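Local coordinates for gene activator AphA (PDB 1YG2), which activates virulence genes of Vibrio cholerae as a winged-helix transcription factor of the PadR-like family, probably working on DNA as a dimer, at residues 29-34 against 151-156; 127-132 against 155-160. All coordinates share one frame; numbering follows the deposited sequence.

Contact 1: residues 29-34 against 151-156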
ATOM      1  N   ILE A  29     -15.169   5.743   8.523  1.00 38.53           N
ATOM      2  CA  ILE A  29     -13.841   5.270   8.910  1.00 38.84           C
ATOM      3  C   ILE A  29     -13.439   4.077   8.044  1.00 39.17           C
ATOM      4  O   ILE A  29     -12.252   3.839   7.804  1.00 40.12           O
ATOM      5  CB  ILE A  29     -13.783   4.901  10.413  1.00 35.24           C
ATOM      6  CG1 ILE A  29     -13.944   6.175  11.244  1.00 35.89           C
ATOM      7  CG2 ILE A  29     -12.457   4.229  10.743  1.00 35.92           C
ATOM      8  CD1 ILE A  29     -13.788   5.982  12.734  1.00 36.67           C
ATOM      9  N   GLY A  30     -14.434   3.342   7.554  1.00 39.40           N
ATOM     10  CA  GLY A  30     -14.148   2.209   6.699  1.00 38.38           C
ATOM     11  C   GLY A  30     -13.538   2.630   5.365  1.00 40.25           C
ATOM     12  O   GLY A  30     -13.097   1.782   4.590  1.00 41.77           O
ATOM     13  N   TYR A  31     -13.507   3.928   5.079  1.00 39.99           N
ATOM     14  CA  TYR A  31     -12.918   4.393   3.820  1.00 40.59           C
ATOM     15  C   TYR A  31     -11.403   4.293   3.880  1.00 39.11           C
ATOM     16  O   TYR A  31     -10.745   4.259   2.852  1.00 40.97           O
ATOM     17  CB  TYR A  31     -13.272   5.863   3.541  1.00 39.79           C
ATOM     18  CG  TYR A  31     -14.745   6.170   3.434  1.00 40.80           C
ATOM     19  CD1 TYR A  31     -15.225   7.440   3.747  1.00 41.35           C
ATOM     20  CD2 TYR A  31     -15.666   5.195   3.038  1.00 42.30           C
ATOM     21  CE1 TYR A  31     -16.586   7.739   3.678  1.00 40.95           C
ATOM     22  CE2 TYR A  31     -17.039   5.483   2.965  1.00 41.69           C
ATOM     23  CZ  TYR A  31     -17.486   6.756   3.290  1.00 42.74           C
ATOM     24  OH  TYR A  31     -18.829   7.046   3.263  1.00 43.23           O
ATOM     25  N   PHE A  32     -10.847   4.240   5.084  1.00 38.12           N
ATOM     26  CA  PHE A  32      -9.396   4.206   5.217  1.00 36.38           C
ATOM     27  C   PHE A  32      -8.862   3.267   6.289  1.00 37.27           C
ATOM     28  O   PHE A  32      -7.660   3.025   6.366  1.00 36.40           O
ATOM     29  CB  PHE A  32      -8.894   5.626   5.488  1.00 32.88           C
ATOM     30  CG  PHE A  32      -9.311   6.164   6.826  1.00 30.93           C
ATOM     31  CD1 PHE A  32      -8.518   5.958   7.951  1.00 32.90           C
ATOM     32  CD2 PHE A  32     -10.509   6.847   6.972  1.00 31.26           C
ATOM     33  CE1 PHE A  32      -8.916   6.424   9.209  1.00 29.97           C
ATOM     34  CE2 PHE A  32     -10.920   7.314   8.219  1.00 32.89           C
ATOM     35  CZ  PHE A  32     -10.118   7.101   9.341  1.00 31.41           C
ATOM     36  N   TRP A  33      -9.739   2.746   7.132  1.00 38.86           N
ATOM     37  CA  TRP A  33      -9.266   1.832   8.154  1.00 40.26           C
ATOM     38  C   TRP A  33     -10.252   0.692   8.369  1.00 41.14           C
ATOM     39  O   TRP A  33     -11.377   0.891   8.816  1.00 39.03           O
ATOM     40  CB  TRP A  33      -9.010   2.580   9.466  1.00 40.10           C
ATOM     41  CG  TRP A  33      -8.091   1.838  10.360  1.00 40.26           C
ATOM     42  CD1 TRP A  33      -8.401   0.778  11.161  1.00 43.38           C
ATOM     43  CD2 TRP A  33      -6.685   2.031  10.477  1.00 42.22           C
ATOM     44  NE1 TRP A  33      -7.268   0.295  11.769  1.00 42.94           N
ATOM     45  CE2 TRP A  33      -6.194   1.050  11.363  1.00 43.99           C
ATOM     46  CE3 TRP A  33      -5.778   2.942   9.912  1.00 43.35           C
ATOM     47  CZ2 TRP A  33      -4.844   0.949  11.705  1.00 44.08           C
ATOM     48  CZ3 TRP A  33      -4.432   2.844  10.249  1.00 44.59           C
ATOM     49  CH2 TRP A  33      -3.980   1.854  11.138  1.00 45.14           C
ATOM     50  N   LYS A  34      -9.800  -0.512   8.050  1.00 43.50           N
ATOM     51  CA  LYS A  34     -10.617  -1.702   8.176  1.00 46.41           C
ATOM     52  C   LYS A  34     -10.398  -2.406   9.513  1.00 47.00           C
ATOM     53  O   LYS A  34      -9.291  -2.847   9.817  1.00 47.72           O
ATOM     54  CB  LYS A  34     -10.285  -2.647   7.016  1.00 51.49           C
ATOM     55  CG  LYS A  34     -11.205  -3.841   6.858  1.00 54.90           C
ATOM     56  CD  LYS A  34     -10.652  -5.084   7.533  1.00 59.15           C
ATOM     57  CE  LYS A  34     -11.384  -6.326   7.029  1.00 60.03           C
ATOM     58  NZ  LYS A  34     -11.258  -6.462   5.542  1.00 61.21           N
ATOM     59  N   ARG A 151     -14.693  13.051   2.919  1.00 36.50           N
ATOM     60  CA  ARG A 151     -14.667  13.059   1.470  1.00 35.67           C
ATOM     61  C   ARG A 151     -13.257  12.778   0.972  1.00 35.92           C
ATOM     62  O   ARG A 151     -13.054  11.969   0.071  1.00 34.63           O
ATOM     63  CB  ARG A 151     -15.144  14.419   0.937  1.00 37.29           C
ATOM     64  CG  ARG A 151     -15.043  14.541  -0.583  1.00 35.69           C
ATOM     65  CD  ARG A 151     -15.540  15.883  -1.112  1.00 39.07           C
ATOM     66  NE  ARG A 151     -15.203  16.043  -2.529  1.00 37.91           N
ATOM     67  CZ  ARG A 151     -14.052  16.534  -2.972  1.00 39.20           C
ATOM     68  NH1 ARG A 151     -13.124  16.931  -2.108  1.00 39.44           N
ATOM     69  NH2 ARG A 151     -13.815  16.595  -4.277  1.00 36.87           N
ATOM     70  N   LEU A 152     -12.273  13.439   1.565  1.00 35.18           N
ATOM     71  CA  LEU A 152     -10.896  13.227   1.141  1.00 34.18           C
ATOM     72  C   LEU A 152     -10.416  11.790   1.394  1.00 34.41           C
ATOM     73  O   LEU A 152      -9.726  11.215   0.555  1.00 35.21           O
ATOM     74  CB  LEU A 152      -9.980  14.243   1.832  1.00 33.21           C
ATOM     75  CG  LEU A 152     -10.151  15.688   1.342  1.00 35.51           C
ATOM     76  CD1 LEU A 152      -9.420  16.644   2.273  1.00 35.10           C
ATOM     77  CD2 LEU A 152      -9.627  15.817  -0.088  1.00 33.48           C
ATOM     78  N   THR A 153     -10.778  11.198   2.531  1.00 33.25           N
ATOM     79  CA  THR A 153     -10.350   9.829   2.788  1.00 32.98           C
ATOM     80  C   THR A 153     -11.009   8.909   1.768  1.00 33.97           C
ATOM     81  O   THR A 153     -10.396   7.949   1.306  1.00 31.30           O
ATOM     82  CB  THR A 153     -10.714   9.352   4.199  1.00 32.68           C
ATOM     83  OG1 THR A 153     -12.133   9.382   4.357  1.00 35.06           O
ATOM     84  CG2 THR A 153     -10.041  10.234   5.244  1.00 32.40           C
ATOM     85  N   LEU A 154     -12.258   9.208   1.416  1.00 33.89           N
ATOM     86  CA  LEU A 154     -12.960   8.401   0.420  1.00 34.61           C
ATOM     87  C   LEU A 154     -12.219   8.537  -0.914  1.00 34.12           C
ATOM     88  O   LEU A 154     -11.949   7.548  -1.597  1.00 31.99           O
ATOM     89  CB  LEU A 154     -14.419   8.881   0.252  1.00 35.43           C
ATOM     90  CG  LEU A 154     -15.217   8.233  -0.892  1.00 39.51           C
ATOM     91  CD1 LEU A 154     -15.252   6.739  -0.701  1.00 40.07           C
ATOM     92  CD2 LEU A 154     -16.634   8.775  -0.934  1.00 41.21           C
ATOM     93  N   ARG A 155     -11.871   9.770  -1.267  1.00 33.96           N
ATOM     94  CA  ARG A 155     -11.178  10.038  -2.524  1.00 37.88           C
ATOM     95  C   ARG A 155      -9.851   9.293  -2.662  1.00 38.10           C
ATOM     96  O   ARG A 155      -9.422   8.988  -3.776  1.00 37.88           O
ATOM     97  CB  ARG A 155     -10.915  11.542  -2.676  1.00 40.26           C
ATOM     98  CG  ARG A 155     -12.147  12.428  -2.556  1.00 44.19           C
ATOM     99  CD  ARG A 155     -12.718  12.773  -3.896  1.00 42.30           C
ATOM    100  NE  ARG A 155     -11.674  13.236  -4.804  1.00 44.24           N
ATOM    101  CZ  ARG A 155     -11.721  13.044  -6.115  1.00 44.69           C
ATOM    102  NH1 ARG A 155     -12.767  12.410  -6.640  1.00 44.99           N
ATOM    103  NH2 ARG A 155     -10.719  13.436  -6.893  1.00 41.76           N
ATOM    104  N   ARG A 156      -9.191   8.996  -1.547  1.00 40.99           N
ATOM    105  CA  ARG A 156      -7.906   8.300  -1.630  1.00 41.51           C
ATOM    106  C   ARG A 156      -8.044   6.893  -2.206  1.00 40.79           C
ATOM    107  O   ARG A 156      -7.274   6.500  -3.081  1.00 40.48           O
ATOM    108  CB  ARG A 156      -7.236   8.220  -0.256  1.00 43.05           C
ATOM    109  CG  ARG A 156      -5.749   7.914  -0.350  1.00 46.07           C
ATOM    110  CD  ARG A 156      -5.237   7.128   0.841  1.00 49.96           C
ATOM    111  NE  ARG A 156      -4.716   5.838   0.401  1.00 54.77           N
ATOM    112  CZ  ARG A 156      -5.363   4.685   0.523  1.00 54.73           C
ATOM    113  NH1 ARG A 156      -6.562   4.653   1.088  1.00 56.12           N
ATOM    114  NH2 ARG A 156      -4.827   3.569   0.046  1.00 55.33           N
TER
HETATM  115  O   HOH W   1      -8.346   6.588   2.435  1.00 35.58           O
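Tyr31 and Phe32 bring a loop of the PadR-like winged-helix domain, the one between helices 18-25 and 37-49, against Thr153 and Leu154 on the long C-terminal helix 145-177. The tight part is mostly apolar. Leu154 lies over one face of the Tyr31 ring in a CH-pi contact, its CD1 4.2 Å from the ring centroid and 14° off the normal, while its CB comes within 3.9 Å of Tyr31 CD1. Thr153 takes the rim instead: OG1 sits in the ring plane, 3.7 Å from Tyr31 CD1, with its polar need met by Glu150 O one turn back. Thr153 also touches Phe32, CB to CD2 at 3.7 Å. Phe32 CG stands between its own backbone N and carbonyl carbon (chi1 67°), which sets the ring where it crosses the threonine obliquely. The looser side is polar, bridged by one water. No direct hydrogen bond joins the two segments there; the water fills in, holding Tyr31 O only weakly, at 3.4 Å. The same water donates to Thr153 O at 2.7 Å and accepts in the plane of the Arg156 guanidinium, 3.0 Å from NH1.

Contact 2: residues 127-132 against 155-160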
ATOM      1  N   ALA A 127     -16.731   1.675  -8.184  1.00 44.64           N
ATOM      2  CA  ALA A 127     -18.105   2.055  -8.490  1.00 44.85           C
ATOM      3  C   ALA A 127     -18.830   2.415  -7.206  1.00 45.10           C
ATOM      4  O   ALA A 127     -19.550   3.412  -7.141  1.00 45.16           O
ATOM      5  CB  ALA A 127     -18.820   0.901  -9.192  1.00 46.96           C
ATOM      6  N   HIS A 128     -18.628   1.588  -6.187  1.00 46.37           N
ATOM      7  CA  HIS A 128     -19.232   1.778  -4.873  1.00 48.25           C
ATOM      8  C   HIS A 128     -18.867   3.150  -4.305  1.00 47.99           C
ATOM      9  O   HIS A 128     -19.731   3.923  -3.879  1.00 46.79           O
ATOM     10  CB  HIS A 128     -18.737   0.675  -3.933  1.00 51.70           C
ATOM     11  CG  HIS A 128     -19.077   0.900  -2.492  1.00 56.52           C
ATOM     12  ND1 HIS A 128     -20.371   0.897  -2.020  1.00 59.03           N
ATOM     13  CD2 HIS A 128     -18.285   1.114  -1.413  1.00 58.40           C
ATOM     14  CE1 HIS A 128     -20.364   1.099  -0.714  1.00 60.15           C
ATOM     15  NE2 HIS A 128     -19.109   1.234  -0.320  1.00 60.01           N
ATOM     16  N   TYR A 129     -17.573   3.443  -4.307  1.00 47.13           N
ATOM     17  CA  TYR A 129     -17.079   4.704  -3.784  1.00 46.32           C
ATOM     18  C   TYR A 129     -17.586   5.894  -4.589  1.00 44.01           C
ATOM     19  O   TYR A 129     -17.903   6.932  -4.027  1.00 41.13           O
ATOM     20  CB  TYR A 129     -15.548   4.659  -3.739  1.00 48.94           C
ATOM     21  CG  TYR A 129     -15.030   3.767  -2.626  1.00 53.54           C
ATOM     22  CD1 TYR A 129     -13.799   3.111  -2.731  1.00 56.33           C
ATOM     23  CD2 TYR A 129     -15.770   3.593  -1.455  1.00 55.69           C
ATOM     24  CE1 TYR A 129     -13.322   2.298  -1.690  1.00 57.52           C
ATOM     25  CE2 TYR A 129     -15.306   2.794  -0.414  1.00 58.28           C
ATOM     26  CZ  TYR A 129     -14.085   2.149  -0.537  1.00 58.95           C
ATOM     27  OH  TYR A 129     -13.643   1.362   0.505  1.00 62.79           O
ATOM     28  N   GLN A 130     -17.679   5.748  -5.904  1.00 44.54           N
ATOM     29  CA  GLN A 130     -18.173   6.845  -6.726  1.00 45.60           C
ATOM     30  C   GLN A 130     -19.635   7.122  -6.415  1.00 44.46           C
ATOM     31  O   GLN A 130     -20.062   8.276  -6.375  1.00 45.33           O
ATOM     32  CB  GLN A 130     -17.989   6.528  -8.207  1.00 46.51           C
ATOM     33  CG  GLN A 130     -16.532   6.475  -8.609  1.00 48.73           C
ATOM     34  CD  GLN A 130     -16.340   6.096 -10.054  1.00 50.61           C
ATOM     35  OE1 GLN A 130     -16.931   5.130 -10.537  1.00 50.82           O
ATOM     36  NE2 GLN A 130     -15.498   6.847 -10.754  1.00 51.67           N
ATOM     37  N   GLU A 131     -20.395   6.059  -6.177  1.00 45.22           N
ATOM     38  CA  GLU A 131     -21.808   6.190  -5.838  1.00 45.72           C
ATOM     39  C   GLU A 131     -21.933   6.970  -4.547  1.00 44.80           C
ATOM     40  O   GLU A 131     -22.768   7.871  -4.423  1.00 44.00           O
ATOM     41  CB  GLU A 131     -22.452   4.817  -5.647  1.00 48.60           C
ATOM     42  CG  GLU A 131     -22.742   4.081  -6.945  1.00 58.76           C
ATOM     43  CD  GLU A 131     -23.493   2.769  -6.733  1.00 65.30           C
ATOM     44  OE1 GLU A 131     -24.494   2.767  -5.975  1.00 68.95           O
ATOM     45  OE2 GLU A 131     -23.087   1.746  -7.337  1.00 66.22           O
ATOM     46  N   ILE A 132     -21.100   6.615  -3.579  1.00 42.45           N
ATOM     47  CA  ILE A 132     -21.126   7.281  -2.289  1.00 40.11           C
ATOM     48  C   ILE A 132     -20.742   8.742  -2.407  1.00 39.61           C
ATOM     49  O   ILE A 132     -21.390   9.591  -1.813  1.00 38.79           O
ATOM     50  CB  ILE A 132     -20.182   6.588  -1.297  1.00 40.96           C
ATOM     51  CG1 ILE A 132     -20.733   5.200  -0.969  1.00 38.82           C
ATOM     52  CG2 ILE A 132     -20.029   7.440  -0.036  1.00 38.24           C
ATOM     53  CD1 ILE A 132     -19.735   4.289  -0.300  1.00 43.15           C
ATOM     54  N   ARG A 155     -11.871   9.770  -1.267  1.00 33.96           N
ATOM     55  CA  ARG A 155     -11.178  10.038  -2.524  1.00 37.88           C
ATOM     56  C   ARG A 155      -9.851   9.293  -2.662  1.00 38.10           C
ATOM     57  O   ARG A 155      -9.422   8.988  -3.776  1.00 37.88           O
ATOM     58  CB  ARG A 155     -10.915  11.542  -2.676  1.00 40.26           C
ATOM     59  CG  ARG A 155     -12.147  12.428  -2.556  1.00 44.19           C
ATOM     60  CD  ARG A 155     -12.718  12.773  -3.896  1.00 42.30           C
ATOM     61  NE  ARG A 155     -11.674  13.236  -4.804  1.00 44.24           N
ATOM     62  CZ  ARG A 155     -11.721  13.044  -6.115  1.00 44.69           C
ATOM     63  NH1 ARG A 155     -12.767  12.410  -6.640  1.00 44.99           N
ATOM     64  NH2 ARG A 155     -10.719  13.436  -6.893  1.00 41.76           N
ATOM     65  N   ARG A 156      -9.191   8.996  -1.547  1.00 40.99           N
ATOM     66  CA  ARG A 156      -7.906   8.300  -1.630  1.00 41.51           C
ATOM     67  C   ARG A 156      -8.044   6.893  -2.206  1.00 40.79           C
ATOM     68  O   ARG A 156      -7.274   6.500  -3.081  1.00 40.48           O
ATOM     69  CB  ARG A 156      -7.236   8.220  -0.256  1.00 43.05           C
ATOM     70  CG  ARG A 156      -5.749   7.914  -0.350  1.00 46.07           C
ATOM     71  CD  ARG A 156      -5.237   7.128   0.841  1.00 49.96           C
ATOM     72  NE  ARG A 156      -4.716   5.838   0.401  1.00 54.77           N
ATOM     73  CZ  ARG A 156      -5.363   4.685   0.523  1.00 54.73           C
ATOM     74  NH1 ARG A 156      -6.562   4.653   1.088  1.00 56.12           N
ATOM     75  NH2 ARG A 156      -4.827   3.569   0.046  1.00 55.33           N
ATOM     76  N   ASN A 157      -9.018   6.129  -1.714  1.00 44.59           N
ATOM     77  CA  ASN A 157      -9.226   4.763  -2.202  1.00 45.95           C
ATOM     78  C   ASN A 157      -9.493   4.837  -3.676  1.00 43.26           C
ATOM     79  O   ASN A 157      -8.964   4.065  -4.468  1.00 44.28           O
ATOM     80  CB  ASN A 157     -10.463   4.117  -1.581  1.00 51.54           C
ATOM     81  CG  ASN A 157     -10.412   4.075  -0.090  1.00 56.31           C
ATOM     82  OD1 ASN A 157      -9.624   3.330   0.495  1.00 60.60           O
ATOM     83  ND2 ASN A 157     -11.258   4.878   0.548  1.00 57.22           N
ATOM     84  N   LEU A 158     -10.345   5.781  -4.026  1.00 42.87           N
ATOM     85  CA  LEU A 158     -10.753   5.971  -5.399  1.00 43.14           C
ATOM     86  C   LEU A 158      -9.585   6.171  -6.353  1.00 42.68           C
ATOM     87  O   LEU A 158      -9.376   5.373  -7.274  1.00 44.34           O
ATOM     88  CB  LEU A 158     -11.705   7.162  -5.478  1.00 43.75           C
ATOM     89  CG  LEU A 158     -12.537   7.258  -6.751  1.00 46.89           C
ATOM     90  CD1 LEU A 158     -13.419   6.022  -6.862  1.00 47.92           C
ATOM     91  CD2 LEU A 158     -13.391   8.523  -6.709  1.00 48.78           C
ATOM     92  N   LEU A 159      -8.817   7.228  -6.126  1.00 41.53           N
ATOM     93  CA  LEU A 159      -7.687   7.556  -6.984  1.00 38.17           C
ATOM     94  C   LEU A 159      -6.649   6.450  -7.064  1.00 38.46           C
ATOM     95  O   LEU A 159      -6.192   6.092  -8.154  1.00 39.71           O
ATOM     96  CB  LEU A 159      -7.045   8.859  -6.505  1.00 38.11           C
ATOM     97  CG  LEU A 159      -7.978  10.070  -6.637  1.00 38.38           C
ATOM     98  CD1 LEU A 159      -7.360  11.311  -6.000  1.00 36.89           C
ATOM     99  CD2 LEU A 159      -8.253  10.314  -8.118  1.00 40.53           C
ATOM    100  N   VAL A 160      -6.280   5.900  -5.916  1.00 38.18           N
ATOM    101  CA  VAL A 160      -5.290   4.839  -5.885  1.00 40.00           C
ATOM    102  C   VAL A 160      -5.816   3.582  -6.559  1.00 41.20           C
ATOM    103  O   VAL A 160      -5.176   3.034  -7.462  1.00 42.85           O
ATOM    104  CB  VAL A 160      -4.883   4.507  -4.440  1.00 42.42           C
ATOM    105  CG1 VAL A 160      -3.973   3.296  -4.423  1.00 44.69           C
ATOM    106  CG2 VAL A 160      -4.171   5.693  -3.824  1.00 42.90           C
TER
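The Tyr129 ring and the Asn157 amide meet with their planes 27° apart, the amide nitrogen ND2 lying over one face of the ring. Leu154 CD1 covers part of that same face, so the leucine and the asparagine share it. This is packing inside an antiparallel helical hairpin: helix 108-136 leads into a loop, and helix 145-177 returns across it. The local axes come within 9.6 Å at 139° between their directions, so the helices splay noticeably. Tyr129 and Leu158 are the level at which the two backbones come closest, 6.7 Å between their CA atoms.

Within the aromatic part the closest touch is made by Asn157 CB, 3.4 Å from Tyr129 CE1. The amide above the ring does its polar work elsewhere: ND2 faces Tyr31 O in the winged-helix loop, a probable hydrogen bond whose modelled length is doubtful, and OD1 receives a weak one from Arg156 NH1. Tyrosine and asparagine are both buried, and Val92 of the second subunit packs on Asn157 as well.

One residue further along, the contact becomes aliphatic and runs out to the surface at Gln130. Leu158 has CG anti to its backbone N (chi1 -163°), which swings the end of the side chain in toward helix 108-136, where Val126 and Glu133 also touch it. Arg155 adds a charged tie between the helices, pairing with Glu133, and reaches Glu170 of the second subunit with its other terminal nitrogen. Gln130 crosses Leu158 at about a right angle and touches it with its aliphatic part. A single methyl, Leu158 CD1, bridges neighbouring side chains of the opposite helix, 4.0 Å from Tyr129 CB and 3.6 Å from Gln130 CG.

In the fold
Both contacts use helix 145-177, in stretches that overlap at Arg155 and Arg156, and their centres lie 9 Å apart. Contact 1 joins the helix to the winged-helix domain; contact 2 pairs it with helix 108-136, so the helix is the shared spine. They also touch directly: Leu154 CD1 approaches Tyr129 CD2 to 3.3 Å, and Tyr31 OH lies 3.5 Å from Ile132 CG2. The probable hydrogen bond from Asn157 ND2 to Tyr31 O is modelled at 2.4 Å, too short for its length to be trusted. The second subunit reaches both contacts, so the junction of the winged-helix domain with the C-terminal helices lies at the dimer interface.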